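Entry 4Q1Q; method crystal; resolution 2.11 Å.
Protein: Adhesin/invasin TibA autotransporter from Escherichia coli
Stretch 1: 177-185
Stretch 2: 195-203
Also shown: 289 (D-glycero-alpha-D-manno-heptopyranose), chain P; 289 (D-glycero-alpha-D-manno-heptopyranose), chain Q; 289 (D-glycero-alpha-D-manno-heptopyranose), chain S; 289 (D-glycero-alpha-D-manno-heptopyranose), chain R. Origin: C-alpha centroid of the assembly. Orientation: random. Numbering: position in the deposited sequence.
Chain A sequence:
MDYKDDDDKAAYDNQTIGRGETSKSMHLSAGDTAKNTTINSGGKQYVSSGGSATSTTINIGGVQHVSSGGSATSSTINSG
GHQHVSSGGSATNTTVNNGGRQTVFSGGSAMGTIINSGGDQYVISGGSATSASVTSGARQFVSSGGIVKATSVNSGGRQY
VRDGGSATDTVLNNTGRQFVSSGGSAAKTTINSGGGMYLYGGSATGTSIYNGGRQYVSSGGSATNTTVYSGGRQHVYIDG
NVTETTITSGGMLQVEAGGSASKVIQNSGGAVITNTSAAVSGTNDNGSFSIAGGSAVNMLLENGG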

# COMPACT_ATOMS: atom_id res chain seq x y z
N ARG A 177 -7.93 -4.20 4.87
CA ARG A 177 -7.06 -5.29 5.33
C ARG A 177 -5.63 -5.09 4.88
O ARG A 177 -5.38 -4.74 3.72
CB ARG A 177 -7.56 -6.66 4.84
CG ARG A 177 -8.85 -7.11 5.51
CD ARG A 177 -9.36 -8.40 4.87
NE ARG A 177 -9.94 -8.20 3.55
CZ ARG A 177 -10.24 -9.16 2.68
NH1 ARG A 177 -9.97 -10.43 2.96
NH2 ARG A 177 -10.79 -8.88 1.51
N GLN A 178 -4.73 -5.41 5.80
CA GLN A 178 -3.31 -5.40 5.57
C GLN A 178 -2.79 -6.81 5.78
O GLN A 178 -3.10 -7.38 6.82
CB GLN A 178 -2.64 -4.43 6.55
CG GLN A 178 -1.17 -4.22 6.28
CD GLN A 178 -0.47 -3.37 7.33
OE1 GLN A 178 -0.75 -3.48 8.52
NE2 GLN A 178 0.42 -2.49 6.89
N PHE A 179 -2.09 -7.35 4.79
CA PHE A 179 -1.45 -8.65 4.91
C PHE A 179 0.06 -8.54 4.90
O PHE A 179 0.68 -8.15 3.91
CB PHE A 179 -1.84 -9.61 3.78
CG PHE A 179 -3.32 -9.76 3.62
CD1 PHE A 179 -4.06 -10.37 4.59
CD2 PHE A 179 -3.95 -9.26 2.49
CE1 PHE A 179 -5.42 -10.52 4.44
CE2 PHE A 179 -5.31 -9.42 2.33
CZ PHE A 179 -6.05 -10.04 3.31
N VAL A 180 0.67 -8.94 6.01
CA VAL A 180 2.12 -8.83 6.09
C VAL A 180 2.63 -10.27 6.11
O VAL A 180 2.33 -11.04 7.03
CB VAL A 180 2.56 -8.02 7.32
CG1 VAL A 180 4.03 -7.67 7.24
CG2 VAL A 180 1.69 -6.77 7.47
N SER A 181 3.38 -10.60 5.07
CA SER A 181 3.93 -11.93 4.88
C SER A 181 5.34 -12.00 5.43
O SER A 181 5.89 -10.99 5.86
CB SER A 181 3.99 -12.28 3.40
OG SER A 181 2.70 -12.20 2.82
N SER A 182 5.90 -13.21 5.35
CA SER A 182 7.25 -13.49 5.82
C SER A 182 8.25 -12.59 5.13
O SER A 182 8.23 -12.48 3.91
CB SER A 182 7.67 -14.94 5.58
OG SER A 182 6.68 -15.83 6.07
N GLY A 183 9.09 -11.92 5.91
CA GLY A 183 10.07 -11.00 5.37
C GLY A 183 9.43 -9.65 5.08
O GLY A 183 10.13 -8.73 4.70
N GLY A 184 8.11 -9.54 5.27
CA GLY A 184 7.41 -8.26 5.17
C GLY A 184 7.45 -7.53 6.51
O GLY A 184 7.52 -8.16 7.56
N SER A 185 7.42 -6.21 6.46
CA SER A 185 7.39 -5.42 7.68
C SER A 185 6.48 -4.19 7.64
O SER A 185 6.52 -3.40 6.69
CB SER A 185 8.82 -5.00 7.98
OG SER A 185 8.91 -4.38 9.25
O7 289 P . 1.71 -16.82 3.77
C7 289 P . 1.84 -17.30 2.43
C6 289 P . 2.42 -16.16 1.60
O6 289 P . 2.23 -16.47 0.21
C5 289 P . 1.84 -14.79 1.98
O5 289 P . 2.75 -13.89 1.34
C1 289 P . 2.46 -12.51 1.57
C2 289 P . 1.15 -12.22 0.85
O2 289 P . 1.16 -12.64 -0.51
C3 289 P . 0.07 -12.99 1.60
O3 289 P . -1.18 -12.76 0.95
C4 289 P . 0.39 -14.48 1.61
O4 289 P . -0.54 -14.96 2.57
O7 289 Q . 11.30 -18.00 6.98
C7 289 Q . 10.29 -18.26 6.00
C6 289 Q . 9.16 -19.05 6.64
O6 289 Q . 9.68 -19.76 7.77
C5 289 Q . 8.01 -18.14 7.04
O5 289 Q . 7.40 -17.82 5.79
C1 289 Q . 6.22 -17.02 5.78
C2 289 Q . 5.17 -17.82 6.52
O2 289 Q . 4.88 -19.01 5.78
C3 289 Q . 5.66 -18.07 7.95
O3 289 Q . 4.70 -18.83 8.69
C4 289 Q . 7.00 -18.80 7.99
O4 289 Q . 7.38 -18.87 9.36
O7 289 S . 12.23 -9.80 11.51
C7 289 S . 11.43 -10.70 12.28
C6 289 S . 11.12 -10.18 13.69
O6 289 S . 12.26 -10.37 14.54
C5 289 S . 10.62 -8.73 13.69
O5 289 S . 9.21 -8.92 13.85
C1 289 S . 8.45 -7.71 13.91
C2 289 S . 8.81 -7.17 15.29
O2 289 S . 8.80 -8.19 16.30
C3 289 S . 10.20 -6.61 15.04
O3 289 S . 10.57 -5.79 16.15
C4 289 S . 11.13 -7.79 14.79
O4 289 S . 12.40 -7.22 14.45
O7 289 R . 12.33 0.78 7.28
C7 289 R . 11.28 -0.19 7.12
C6 289 R . 11.68 -1.57 7.65
O6 289 R . 13.03 -1.55 8.12
C5 289 R . 10.74 -2.13 8.73
O5 289 R . 11.17 -3.44 9.10
C1 289 R . 10.10 -4.14 9.74
C2 289 R . 9.91 -3.60 11.16
O2 289 R . 11.01 -3.92 12.03
C3 289 R . 9.64 -2.10 11.02
O3 289 R . 9.67 -1.54 12.34
C4 289 R . 10.61 -1.39 10.06
O4 289 R . 10.11 -0.06 9.85
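Stretch 2, residues 195-203: GGMYLYGGS

In many repetitive β-structures a strand lies parallel to, and in register with, its equivalent in the next repeat, so that paired side chains form ladders on each face. The two stretches of the TibA autotransporter illustrate the principle and also how glycines allow the chain to turn. From Gly 196 the chain runs as an extended strand alongside the one that begins at Arg 177, their N-to-C directions only 10° apart and their axes 4.7 Å apart at closest approach. Together the stretches bury 672 Å², counting both sides.

Gly 195 leads in without touching stretch 1. Gly 196 pairs with Arg 177, CA to CA 4.8 Å, and its carbonyl O accepts a hydrogen bond from Gln 178 N at 2.9 Å. With no side chain at Gly 196, the neighbouring space is left to the Tyr 198 ring, whose CE1 lies 4.1 Å from Arg 177 CG.

Met 197, present as selenomethionine, is in register with Gln 178, their CA atoms 4.7 Å apart. The two side chains share a face and extend together, both t at chi1 and chi2, with Met 197 CG 2.9 Å from Gln 178 OE1. Further out, Met 197 CE comes within 4.3 Å of Val 180 CG2.

Tyr 198 N donates to Gln 178 O at 2.8 Å and Tyr 198 O accepts from Val 180 N at 2.9 Å, so its two backbone groups reach residues flanking its register partner, Phe 179. On the other face from Met 197, the rings of Tyr 198 and Phe 179 meet obliquely, their planes at 45°, with Tyr 198 CD1 3.7 Å from Phe 179 CE1.

Leu 199 returns to the face of Met 197 and packs its CD2 3.9 Å from Val 180 CB. Tyr 200 N then donates to Val 180 O at 2.7 Å. Its ring is nearly parallel to that of Phe 179 but slid aside, leaving little overlap, although Tyr 200 CE2 approaches Phe 179 CD1 to 3.5 Å. Tyr 200 CD2 also lies 3.4 Å from O4 of the heptose carried by Ser 181 OG.

At Gly 201 phi becomes positive, 94°, a conformation suited to glycine; a CB here would also clash with Ser 182 OG, itself bonded to a heptose. Gly 202 follows closely against the type II turn from Ser 181 to Gly 184: its CA is 3.1 Å from Ser 181 O, and a CB would clash with that oxygen and with Val 180 CG1. Its N makes a weak hydrogen bond to Val 180 O at 3.4 Å.

Beyond the turn the parallel pairing resumes. Ser 203 N donates to Gly 184 O at 3.1 Å in a nearly straight bond, and Ser 203 pairs with Ser 185, CA to CA 4.8 Å. Both side chains are t and lie on one face, and each OG is covalently linked to its own heptose.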

# COMPACT_ATOMS: atom_id res chain seq x y z
N GLY A 195 -11.01 -2.48 10.85
CA GLY A 195 -9.74 -2.83 10.20
C GLY A 195 -9.21 -4.20 10.60
O GLY A 195 -9.37 -4.61 11.74
N GLY A 196 -8.54 -4.89 9.69
CA GLY A 196 -7.81 -6.12 9.98
C GLY A 196 -6.37 -6.15 9.50
O GLY A 196 -6.10 -6.01 8.31
N MSE A 197 -5.42 -6.33 10.41
CA MSE A 197 -4.03 -6.52 10.04
C MSE A 197 -3.69 -7.97 10.27
O MSE A 197 -3.89 -8.47 11.37
CB MSE A 197 -3.18 -5.61 10.93
CG MSE A 197 -1.73 -5.44 10.48
SE MSE A 197 -0.65 -4.63 11.93
CE MSE A 197 0.97 -4.22 10.88
N TYR A 198 -3.11 -8.65 9.29
CA TYR A 198 -2.80 -10.07 9.44
C TYR A 198 -1.30 -10.31 9.31
O TYR A 198 -0.70 -9.99 8.29
CB TYR A 198 -3.51 -10.95 8.39
CG TYR A 198 -5.02 -10.94 8.44
CD1 TYR A 198 -5.74 -9.81 8.06
CD2 TYR A 198 -5.75 -12.07 8.82
CE1 TYR A 198 -7.13 -9.78 8.09
CE2 TYR A 198 -7.13 -12.05 8.87
CZ TYR A 198 -7.82 -10.90 8.50
OH TYR A 198 -9.19 -10.82 8.56
N LEU A 199 -0.69 -10.89 10.33
CA LEU A 199 0.73 -11.18 10.26
C LEU A 199 0.90 -12.64 9.86
O LEU A 199 0.79 -13.54 10.70
CB LEU A 199 1.39 -10.84 11.60
CG LEU A 199 1.15 -9.42 12.14
CD1 LEU A 199 2.03 -9.16 13.36
CD2 LEU A 199 1.40 -8.35 11.08
N TYR A 200 1.09 -12.88 8.56
CA TYR A 200 1.20 -14.22 8.02
C TYR A 200 2.67 -14.57 7.90
O TYR A 200 3.21 -14.76 6.81
CB TYR A 200 0.58 -14.32 6.64
CG TYR A 200 -0.93 -14.27 6.60
CD1 TYR A 200 -1.70 -14.90 7.56
CD2 TYR A 200 -1.57 -13.64 5.54
CE1 TYR A 200 -3.08 -14.88 7.48
CE2 TYR A 200 -2.95 -13.62 5.44
CZ TYR A 200 -3.69 -14.25 6.42
OH TYR A 200 -5.06 -14.23 6.34
N GLY A 201 3.33 -14.56 9.06
CA GLY A 201 4.76 -14.65 9.09
C GLY A 201 5.48 -13.33 9.14
O GLY A 201 6.70 -13.35 9.34
N GLY A 202 4.79 -12.20 8.99
CA GLY A 202 5.52 -10.94 8.90
C GLY A 202 5.67 -10.27 10.25
O GLY A 202 5.14 -10.76 11.25
N SER A 203 6.34 -9.12 10.25
CA SER A 203 6.60 -8.34 11.46
C SER A 203 5.88 -7.00 11.50
O SER A 203 5.93 -6.28 10.51
CB SER A 203 8.08 -8.02 11.53
OG SER A 203 8.36 -7.26 12.69